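Local coordinates for phenazine biosynthesis protein, PhzF family (Bacillus anthracis, PDB 3EDN), which probably catalyses an isomerisation, as a PhzF-family protein with the diaminopimelate epimerase-like fold, on a substrate that remains uncertain, at residues 126-131 with 236-241; 154-159 with 164-169; 213-218 with 227-232. All coordinates share one frame; numbering follows the deposited sequence.

Contact 1 of 3, residues 126-131 with 236-241; sequences PQFKDF and MGAYYA
Phe128 reaches from strand 127-130 to helix 230-244 with the far end of its ring, and the CZ corner makes the close approaches of the ring. Phe128 CZ lies 3.6 Å from Tyr239 N, which sits at the ring edge near the ring plane, so the phenyl group meets the helix backbone edge-on instead of lying flat along it. Phe128 CZ also approaches Ala238 CB at 3.8 Å, obliquely to the ring. With CG anti to its own carbonyl carbon (chi1 -67°), the Phe128 side chain is carried out from the strand to this meeting point.

The Ala238 methyl is held from two directions, since Pro126 CB touches Ala238 CB at 3.7 Å as well. A proline ring and a phenyl corner thus converge on one small side chain; just before the strand, the CA atoms of Pro126 and Ala238 are 6.7 Å apart.

Tyr239 receives Phe128 CE1 at the edge of its ring, near the ring plane, and the pair therefore forms no face-to-face stack. The Tyr239 hydroxyl is hydrogen-bonded to Pro154 O, next to strand 156-159. The contact is apolar packing of a sheet strand against a long helix, as in the diaminopimelate epimerase-like fold, where strands wrap around a central helix.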
loop_
_atom_site.group_PDB
_atom_site.type_symbol
_atom_site.label_atom_id
_atom_site.label_comp_id
_atom_site.label_asym_id
_atom_site.label_seq_id
_atom_site.Cartn_x
_atom_site.Cartn_y
_atom_site.Cartn_z
ATOM N N PRO A 126 -23.290 19.961 -11.199
ATOM C CA PRO A 126 -22.580 21.207 -11.524
ATOM C C PRO A 126 -22.871 22.412 -10.623
ATOM O O PRO A 126 -24.009 22.602 -10.153
ATOM C CB PRO A 126 -23.025 21.499 -12.966
ATOM C CG PRO A 126 -24.310 20.765 -13.124
ATOM C CD PRO A 126 -24.267 19.578 -12.233
ATOM N N GLN A 127 -21.831 23.212 -10.412
ATOM C CA GLN A 127 -21.917 24.500 -9.736
ATOM C C GLN A 127 -21.309 25.556 -10.643
ATOM O O GLN A 127 -20.261 25.331 -11.256
ATOM C CB GLN A 127 -21.108 24.474 -8.444
ATOM C CG GLN A 127 -21.529 23.418 -7.459
ATOM C CD GLN A 127 -20.586 23.401 -6.285
ATOM O OE1 GLN A 127 -20.620 24.300 -5.451
ATOM N NE2 GLN A 127 -19.697 22.409 -6.240
ATOM N N PHE A 128 -21.957 26.718 -10.711
ATOM C CA PHE A 128 -21.422 27.876 -11.428
ATOM C C PHE A 128 -21.365 29.113 -10.534
ATOM O O PHE A 128 -22.214 29.288 -9.656
ATOM C CB PHE A 128 -22.309 28.207 -12.628
ATOM C CG PHE A 128 -22.298 27.162 -13.715
ATOM C CD1 PHE A 128 -21.219 27.041 -14.579
ATOM C CD2 PHE A 128 -23.385 26.325 -13.884
ATOM C CE1 PHE A 128 -21.206 26.075 -15.581
ATOM C CE2 PHE A 128 -23.397 25.354 -14.886
ATOM C CZ PHE A 128 -22.303 25.225 -15.737
ATOM N N LYS A 129 -20.384 29.978 -10.796
ATOM C CA LYS A 129 -20.322 31.323 -10.203
ATOM C C LYS A 129 -19.970 32.307 -11.314
ATOM O O LYS A 129 -19.143 31.993 -12.163
ATOM C CB LYS A 129 -19.229 31.375 -9.138
ATOM C CG LYS A 129 -19.362 30.334 -8.051
ATOM C CD LYS A 129 -18.219 30.437 -7.030
ATOM C CE LYS A 129 -18.459 29.540 -5.815
ATOM N NZ LYS A 129 -19.527 30.086 -4.906
ATOM N N ASP A 130 -20.566 33.502 -11.323
ATOM C CA ASP A 130 -20.214 34.483 -12.352
ATOM C C ASP A 130 -18.787 34.991 -12.154
ATOM O O ASP A 130 -18.302 35.078 -11.032
ATOM C CB ASP A 130 -21.212 35.654 -12.392
ATOM C CG ASP A 130 -22.425 35.366 -13.274
ATOM O OD1 ASP A 130 -22.666 34.190 -13.637
ATOM O OD2 ASP A 130 -23.151 36.328 -13.622
ATOM N N PHE A 131 -18.106 35.275 -13.256
ATOM C CA PHE A 131 -16.790 35.877 -13.199
ATOM C C PHE A 131 -16.973 37.381 -13.177
ATOM O O PHE A 131 -17.552 37.945 -14.105
ATOM C CB PHE A 131 -15.956 35.462 -14.412
ATOM C CG PHE A 131 -14.688 36.246 -14.561
ATOM C CD1 PHE A 131 -13.609 36.004 -13.726
ATOM C CD2 PHE A 131 -14.572 37.221 -15.538
ATOM C CE1 PHE A 131 -12.439 36.722 -13.861
ATOM C CE2 PHE A 131 -13.404 37.948 -15.681
ATOM C CZ PHE A 131 -12.332 37.700 -14.838
HETATM N N MSE A 236 -18.366 21.863 -19.378
HETATM C CA MSE A 236 -18.783 22.410 -20.668
HETATM C C MSE A 236 -20.166 21.910 -21.051
HETATM O O MSE A 236 -20.957 22.664 -21.615
HETATM C CB MSE A 236 -17.790 22.039 -21.773
HETATM C CG MSE A 236 -16.464 22.732 -21.653
HETATM SE SE MSE A 236 -15.138 21.952 -22.842
HETATM C CE MSE A 236 -15.951 22.483 -24.532
ATOM N N GLY A 237 -20.454 20.642 -20.759
ATOM C CA GLY A 237 -21.783 20.087 -21.065
ATOM C C GLY A 237 -22.864 20.781 -20.258
ATOM O O GLY A 237 -23.926 21.131 -20.784
ATOM N N ALA A 238 -22.609 20.959 -18.966
ATOM C CA ALA A 238 -23.563 21.662 -18.112
ATOM C C ALA A 238 -23.752 23.089 -18.593
ATOM O O ALA A 238 -24.858 23.616 -18.561
ATOM C CB ALA A 238 -23.095 21.661 -16.681
ATOM N N TYR A 239 -22.656 23.722 -18.984
ATOM C CA TYR A 239 -22.686 25.083 -19.489
ATOM C C TYR A 239 -23.542 25.140 -20.753
ATOM O O TYR A 239 -24.398 26.015 -20.904
ATOM C CB TYR A 239 -21.251 25.541 -19.775
ATOM C CG TYR A 239 -21.137 26.960 -20.257
ATOM C CD1 TYR A 239 -20.825 27.993 -19.376
ATOM C CD2 TYR A 239 -21.304 27.271 -21.599
ATOM C CE1 TYR A 239 -20.707 29.298 -19.826
ATOM C CE2 TYR A 239 -21.183 28.573 -22.056
ATOM C CZ TYR A 239 -20.912 29.578 -21.169
ATOM O OH TYR A 239 -20.772 30.847 -21.656
ATOM N N TYR A 240 -23.331 24.199 -21.669
ATOM C CA TYR A 240 -24.078 24.149 -22.923
ATOM C C TYR A 240 -25.566 24.040 -22.655
ATOM O O TYR A 240 -26.366 24.763 -23.258
ATOM C CB TYR A 240 -23.600 22.934 -23.718
ATOM C CG TYR A 240 -24.080 22.818 -25.148
ATOM C CD1 TYR A 240 -23.484 23.553 -26.160
ATOM C CD2 TYR A 240 -25.097 21.938 -25.483
ATOM C CE1 TYR A 240 -23.891 23.428 -27.474
ATOM C CE2 TYR A 240 -25.517 21.801 -26.791
ATOM C CZ TYR A 240 -24.912 22.549 -27.779
ATOM O OH TYR A 240 -25.319 22.421 -29.088
ATOM N N ALA A 241 -25.929 23.146 -21.745
ATOM C CA ALA A 241 -27.329 22.912 -21.398
ATOM C C ALA A 241 -27.945 24.101 -20.658
ATOM O O ALA A 241 -29.161 24.228 -20.631
ATOM C CB ALA A 241 -27.459 21.636 -20.555
#

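Contact 2 of 3, residues 154-159 with 164-169; sequences PIVYGS and TVIVPV
Val156 pairs with Ile166 and Gly158 with Thr164 as antiparallel hydrogen-bonded pairs of a beta hairpin, whose strand axes approach to 4.6 Å at 131° between their directions, evidence of marked twist. Tyr157 and Val165 form the non-hydrogen-bonded pair between them, their CA atoms only 4.3 Å apart.

Near the turn both N-H groups point almost straight at their acceptors: Thr164 N bonds Gly158 O (172° at the hydrogen), and Gly158 N returns a bond of 2.8 Å to Thr164 O. Farther along, Ile166 N bonds Val156 O, more bent at the hydrogen (143°), and Val156 N reaches Ile166 O over a longer 3.2 Å, approaching within the carbonyl plane. Ile155 CA also approaches Ile166 O, which thus receives one hydrogen bond and one weaker CA-H contact from neighbouring residues.

On the face carrying Val156 and Ile166, the two side chains lie side by side and point the same way, Val156 CG2 against Ile166 CB. Helix 230-244 adjoins this side through Tyr243, which touches Val156.

The other face carries Tyr157 and Val165, again side by side. Val165 CG2 bears on both CD1 and CE1 of the Tyr157 ring, 3.6 Å from each. Val165 CG1, set anti to the backbone N (chi1 -172°), meets Ile155 CG2 at 3.7 Å. Leu138 of helix 135-141 touches Ile155 and Val167. Beyond the last rung, Pro168 closes against the start of segment 154-159, placing Pro168 CG 3.4 Å from Pro154 O.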
loop_
_atom_site.group_PDB
_atom_site.type_symbol
_atom_site.label_atom_id
_atom_site.label_comp_id
_atom_site.label_asym_id
_atom_site.label_seq_id
_atom_site.Cartn_x
_atom_site.Cartn_y
_atom_site.Cartn_z
ATOM N N PRO A 154 -21.605 34.087 -21.359
ATOM C CA PRO A 154 -20.985 34.507 -20.104
ATOM C C PRO A 154 -19.708 33.771 -19.735
ATOM O O PRO A 154 -19.562 32.579 -20.016
ATOM C CB PRO A 154 -22.074 34.240 -19.050
ATOM C CG PRO A 154 -22.911 33.159 -19.628
ATOM C CD PRO A 154 -22.822 33.284 -21.139
ATOM N N ILE A 155 -18.791 34.504 -19.128
ATOM C CA ILE A 155 -17.606 33.916 -18.515
ATOM C C ILE A 155 -18.012 33.488 -17.116
ATOM O O ILE A 155 -18.565 34.292 -16.348
ATOM C CB ILE A 155 -16.436 34.910 -18.462
ATOM C CG1 ILE A 155 -16.118 35.450 -19.864
ATOM C CG2 ILE A 155 -15.210 34.255 -17.827
ATOM C CD1 ILE A 155 -15.199 36.696 -19.849
ATOM N N VAL A 156 -17.788 32.217 -16.789
ATOM C CA VAL A 156 -18.188 31.697 -15.490
ATOM C C VAL A 156 -17.146 30.732 -14.951
ATOM O O VAL A 156 -16.414 30.104 -15.714
ATOM C CB VAL A 156 -19.544 30.949 -15.537
ATOM C CG1 VAL A 156 -20.653 31.879 -15.994
ATOM C CG2 VAL A 156 -19.463 29.694 -16.431
ATOM N N TYR A 157 -17.076 30.640 -13.634
ATOM C CA TYR A 157 -16.401 29.534 -12.959
ATOM C C TYR A 157 -17.396 28.396 -12.962
ATOM O O TYR A 157 -18.578 28.613 -12.693
ATOM C CB TYR A 157 -16.127 29.888 -11.494
ATOM C CG TYR A 157 -15.129 30.998 -11.245
ATOM C CD1 TYR A 157 -13.758 30.737 -11.247
ATOM C CD2 TYR A 157 -15.552 32.301 -10.985
ATOM C CE1 TYR A 157 -12.821 31.751 -11.012
ATOM C CE2 TYR A 157 -14.629 33.321 -10.749
ATOM C CZ TYR A 157 -13.269 33.033 -10.764
ATOM O OH TYR A 157 -12.351 34.024 -10.524
ATOM N N GLY A 158 -16.929 27.188 -13.258
ATOM C CA GLY A 158 -17.789 26.011 -13.235
ATOM C C GLY A 158 -17.072 24.802 -12.654
ATOM O O GLY A 158 -15.853 24.677 -12.762
ATOM N N SER A 159 -17.818 23.921 -11.995
ATOM C CA SER A 159 -17.250 22.709 -11.417
ATOM C C SER A 159 -18.226 21.557 -11.509
ATOM O O SER A 159 -19.406 21.714 -11.152
ATOM C CB SER A 159 -16.960 22.912 -9.938
ATOM O OG SER A 159 -16.675 21.660 -9.332
ATOM N N THR A 164 -13.011 25.224 -12.921
ATOM C CA THR A 164 -12.373 25.803 -14.109
ATOM C C THR A 164 -13.156 27.059 -14.527
ATOM O O THR A 164 -14.294 27.237 -14.112
ATOM C CB THR A 164 -12.294 24.765 -15.260
ATOM O OG1 THR A 164 -11.326 25.183 -16.223
ATOM C CG2 THR A 164 -13.662 24.555 -15.925
ATOM N N VAL A 165 -12.540 27.925 -15.319
ATOM C CA VAL A 165 -13.234 29.105 -15.846
ATOM C C VAL A 165 -13.558 28.860 -17.308
ATOM O O VAL A 165 -12.649 28.681 -18.137
ATOM C CB VAL A 165 -12.390 30.408 -15.727
ATOM C CG1 VAL A 165 -13.232 31.622 -16.097
ATOM C CG2 VAL A 165 -11.847 30.580 -14.307
ATOM N N ILE A 166 -14.852 28.833 -17.622
ATOM C CA ILE A 166 -15.288 28.721 -18.999
ATOM C C ILE A 166 -15.240 30.127 -19.616
ATOM O O ILE A 166 -15.969 31.018 -19.174
ATOM C CB ILE A 166 -16.733 28.168 -19.074
ATOM C CG1 ILE A 166 -16.831 26.749 -18.460
ATOM C CG2 ILE A 166 -17.237 28.178 -20.511
ATOM C CD1 ILE A 166 -15.920 25.708 -19.162
ATOM N N VAL A 167 -14.381 30.314 -20.617
ATOM C CA VAL A 167 -14.165 31.599 -21.278
ATOM C C VAL A 167 -14.547 31.503 -22.768
ATOM O O VAL A 167 -13.748 31.033 -23.596
ATOM C CB VAL A 167 -12.687 32.019 -21.177
ATOM C CG1 VAL A 167 -12.484 33.410 -21.789
ATOM C CG2 VAL A 167 -12.233 32.017 -19.726
ATOM N N PRO A 168 -15.770 31.927 -23.115
ATOM C CA PRO A 168 -16.168 31.880 -24.529
ATOM C C PRO A 168 -15.338 32.832 -25.400
ATOM O O PRO A 168 -15.229 34.033 -25.089
ATOM C CB PRO A 168 -17.644 32.298 -24.496
ATOM C CG PRO A 168 -18.101 31.975 -23.056
ATOM C CD PRO A 168 -16.885 32.354 -22.240
ATOM N N VAL A 169 -14.741 32.288 -26.463
ATOM C CA VAL A 169 -14.018 33.090 -27.459
ATOM C C VAL A 169 -14.698 32.976 -28.836
ATOM O O VAL A 169 -15.549 32.111 -29.054
ATOM C CB VAL A 169 -12.501 32.742 -27.515
ATOM C CG1 VAL A 169 -11.854 32.935 -26.143
ATOM C CG2 VAL A 169 -12.308 31.326 -28.006
#

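Contact 3 of 3, residues 213-218 with 227-232; sequences GRHFSS and PVTGTA. With SO4 (sulfate ion), chain C.
The van der Waals part of the contact is carried by the His215 imidazole and the Thr229 side chain, which cross at about a right angle. Thr229 comes in over one ring face with both of its branches. Its methyl makes a CH-pi contact, Thr229 CG2 lying 4.0 Å from the centroid of the His215 ring and 10° off the ring normal. The hydroxyl sits over the same face but toward the rim, with Thr229 OG1 3.4 Å from His215 CG. Ala232, the third residue of the helix, adds its methyl obliquely, Ala232 CB being 3.8 Å from His215 ND1.

Polar groups at this spot are bound outside the two segments. His215 ND1 is hydrogen-bonded to His198 ND1, and Thr229 OG1 to Asp226 OD1, so the hydroxyl lying over the imidazole has its polar partner elsewhere. Both bonds would be expected to limit rotation of the ring and of the threonine side chain.

A third group of interactions is with the sulfate, probably taken from the crystallisation liquor. Two successive backbone amides at the start of helix 230-244 bind it: Gly230 N to sulfate O2 at 2.8 Å, nearly straight at 172°, and Thr231 N to sulfate O3 at 3.0 Å, more bent at 145°. Thr231 CG2 also lies 3.4 Å from sulfate O3. His75 ND1, in the first turn of helix 74-86, gives the anion a further hydrogen bond. The helix N terminus would be expected to favour a negative charge here. An anion held by a helix start in this way is consistent with the active-site cleft between the two domains of the diaminopimelate epimerase-like fold, where central helices begin.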
loop_
_atom_site.group_PDB
_atom_site.type_symbol
_atom_site.label_atom_id
_atom_site.label_comp_id
_atom_site.label_asym_id
_atom_site.label_seq_id
_atom_site.Cartn_x
_atom_site.Cartn_y
_atom_site.Cartn_z
ATOM N N GLY A 213 -12.807 23.171 -26.872
ATOM C CA GLY A 213 -12.146 23.847 -25.748
ATOM C C GLY A 213 -10.633 23.627 -25.731
ATOM O O GLY A 213 -10.103 22.776 -26.474
ATOM N N ARG A 214 -9.948 24.402 -24.895
ATOM C CA ARG A 214 -8.520 24.245 -24.617
ATOM C C ARG A 214 -8.389 24.356 -23.106
ATOM O O ARG A 214 -9.173 25.064 -22.465
ATOM C CB ARG A 214 -7.684 25.375 -25.247
ATOM C CG ARG A 214 -7.039 25.075 -26.589
ATOM C CD ARG A 214 -5.978 26.112 -26.939
ATOM N NE ARG A 214 -4.588 25.654 -26.812
ATOM C CZ ARG A 214 -3.584 26.272 -27.422
ATOM N NH1 ARG A 214 -3.853 27.335 -28.175
ATOM N NH2 ARG A 214 -2.327 25.841 -27.306
ATOM N N HIS A 215 -7.413 23.666 -22.520
ATOM C CA HIS A 215 -7.308 23.651 -21.065
ATOM C C HIS A 215 -5.966 24.176 -20.578
ATOM O O HIS A 215 -4.925 23.553 -20.806
ATOM C CB HIS A 215 -7.540 22.231 -20.522
ATOM C CG HIS A 215 -7.768 22.194 -19.047
ATOM N ND1 HIS A 215 -8.993 22.466 -18.485
ATOM C CD2 HIS A 215 -6.922 21.958 -18.015
ATOM C CE1 HIS A 215 -8.905 22.367 -17.168
ATOM N NE2 HIS A 215 -7.657 22.060 -16.861
ATOM N N PHE A 216 -6.008 25.303 -19.872
ATOM C CA PHE A 216 -4.802 25.884 -19.305
ATOM C C PHE A 216 -4.751 25.688 -17.787
ATOM O O PHE A 216 -5.666 26.085 -17.069
ATOM C CB PHE A 216 -4.706 27.366 -19.674
ATOM C CG PHE A 216 -4.666 27.615 -21.161
ATOM C CD1 PHE A 216 -3.880 26.824 -21.986
ATOM C CD2 PHE A 216 -5.418 28.637 -21.729
ATOM C CE1 PHE A 216 -3.843 27.065 -23.362
ATOM C CE2 PHE A 216 -5.378 28.906 -23.094
ATOM C CZ PHE A 216 -4.601 28.114 -23.925
ATOM N N SER A 217 -3.662 25.087 -17.313
ATOM C CA SER A 217 -3.554 24.655 -15.925
ATOM C C SER A 217 -3.516 25.846 -14.982
ATOM O O SER A 217 -3.194 26.968 -15.382
ATOM C CB SER A 217 -2.285 23.827 -15.733
ATOM O OG SER A 217 -2.200 22.787 -16.690
ATOM N N SER A 218 -3.852 25.603 -13.723
ATOM C CA SER A 218 -3.811 26.681 -12.748
ATOM C C SER A 218 -2.359 27.099 -12.542
ATOM O O SER A 218 -1.425 26.407 -12.965
ATOM C CB SER A 218 -4.428 26.241 -11.424
ATOM O OG SER A 218 -3.493 25.511 -10.661
ATOM N N PRO A 227 -4.068 17.834 -22.367
ATOM C CA PRO A 227 -4.531 17.422 -23.707
ATOM C C PRO A 227 -6.063 17.233 -23.916
ATOM O O PRO A 227 -6.631 17.712 -24.912
ATOM C CB PRO A 227 -3.774 16.108 -23.958
ATOM C CG PRO A 227 -3.391 15.628 -22.601
ATOM C CD PRO A 227 -3.201 16.817 -21.732
ATOM N N VAL A 228 -6.706 16.503 -23.014
ATOM C CA VAL A 228 -8.143 16.236 -23.098
ATOM C C VAL A 228 -8.643 15.999 -21.684
ATOM O O VAL A 228 -8.241 15.035 -21.029
ATOM C CB VAL A 228 -8.491 14.957 -23.894
ATOM C CG1 VAL A 228 -9.967 15.014 -24.308
ATOM C CG2 VAL A 228 -7.511 14.716 -25.041
ATOM N N THR A 229 -9.493 16.889 -21.198
ATOM C CA THR A 229 -9.777 17.003 -19.773
ATOM C C THR A 229 -11.236 16.626 -19.489
ATOM O O THR A 229 -12.161 17.355 -19.858
ATOM C CB THR A 229 -9.510 18.442 -19.289
ATOM O OG1 THR A 229 -8.217 18.864 -19.771
ATOM C CG2 THR A 229 -9.556 18.515 -17.762
ATOM N N GLY A 230 -11.442 15.484 -18.843
ATOM C CA GLY A 230 -12.793 14.981 -18.604
ATOM C C GLY A 230 -13.580 15.842 -17.630
ATOM O O GLY A 230 -14.768 16.076 -17.830
ATOM N N THR A 231 -12.932 16.289 -16.560
ATOM C CA THR A 231 -13.602 17.160 -15.579
ATOM C C THR A 231 -14.172 18.425 -16.263
ATOM O O THR A 231 -15.374 18.748 -16.132
ATOM C CB THR A 231 -12.635 17.570 -14.437
ATOM O OG1 THR A 231 -11.410 18.090 -14.973
ATOM C CG2 THR A 231 -12.361 16.388 -13.540
ATOM N N ALA A 232 -13.318 19.139 -16.995
ATOM C CA ALA A 232 -13.748 20.380 -17.642
ATOM C C ALA A 232 -14.799 20.121 -18.708
ATOM O O ALA A 232 -15.683 20.940 -18.933
ATOM C CB ALA A 232 -12.537 21.127 -18.235
HETATM S S SO4 C . -9.375 14.079 -16.305
HETATM O O1 SO4 C . -8.886 12.904 -15.590
HETATM O O2 SO4 C . -9.406 13.930 -17.751
HETATM O O3 SO4 C . -10.646 14.457 -15.769
HETATM O O4 SO4 C . -8.459 15.173 -15.957
#

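In the fold
From the N terminus, the chain first passes 126-131, the opening half of contact 1. Contact 2 opens at 154-159 and closes as a hairpin at 164-169, with four residues between. Contact 3 follows in series, joining 213-218 to 227-232 across eight residues, and contact 1 closes last, at 236-241, enclosing both others in a loop of 104 residues. Contacts 1 and 2 share a sheet, because strands 127-130 and 156-159 are neighbours; their centres are about 7 Å apart. Contacts 1 and 3 share helix 230-244, one using its middle and the other its start. Thr164 packs near His215 and Ala232, bringing the hairpin up to contact 3.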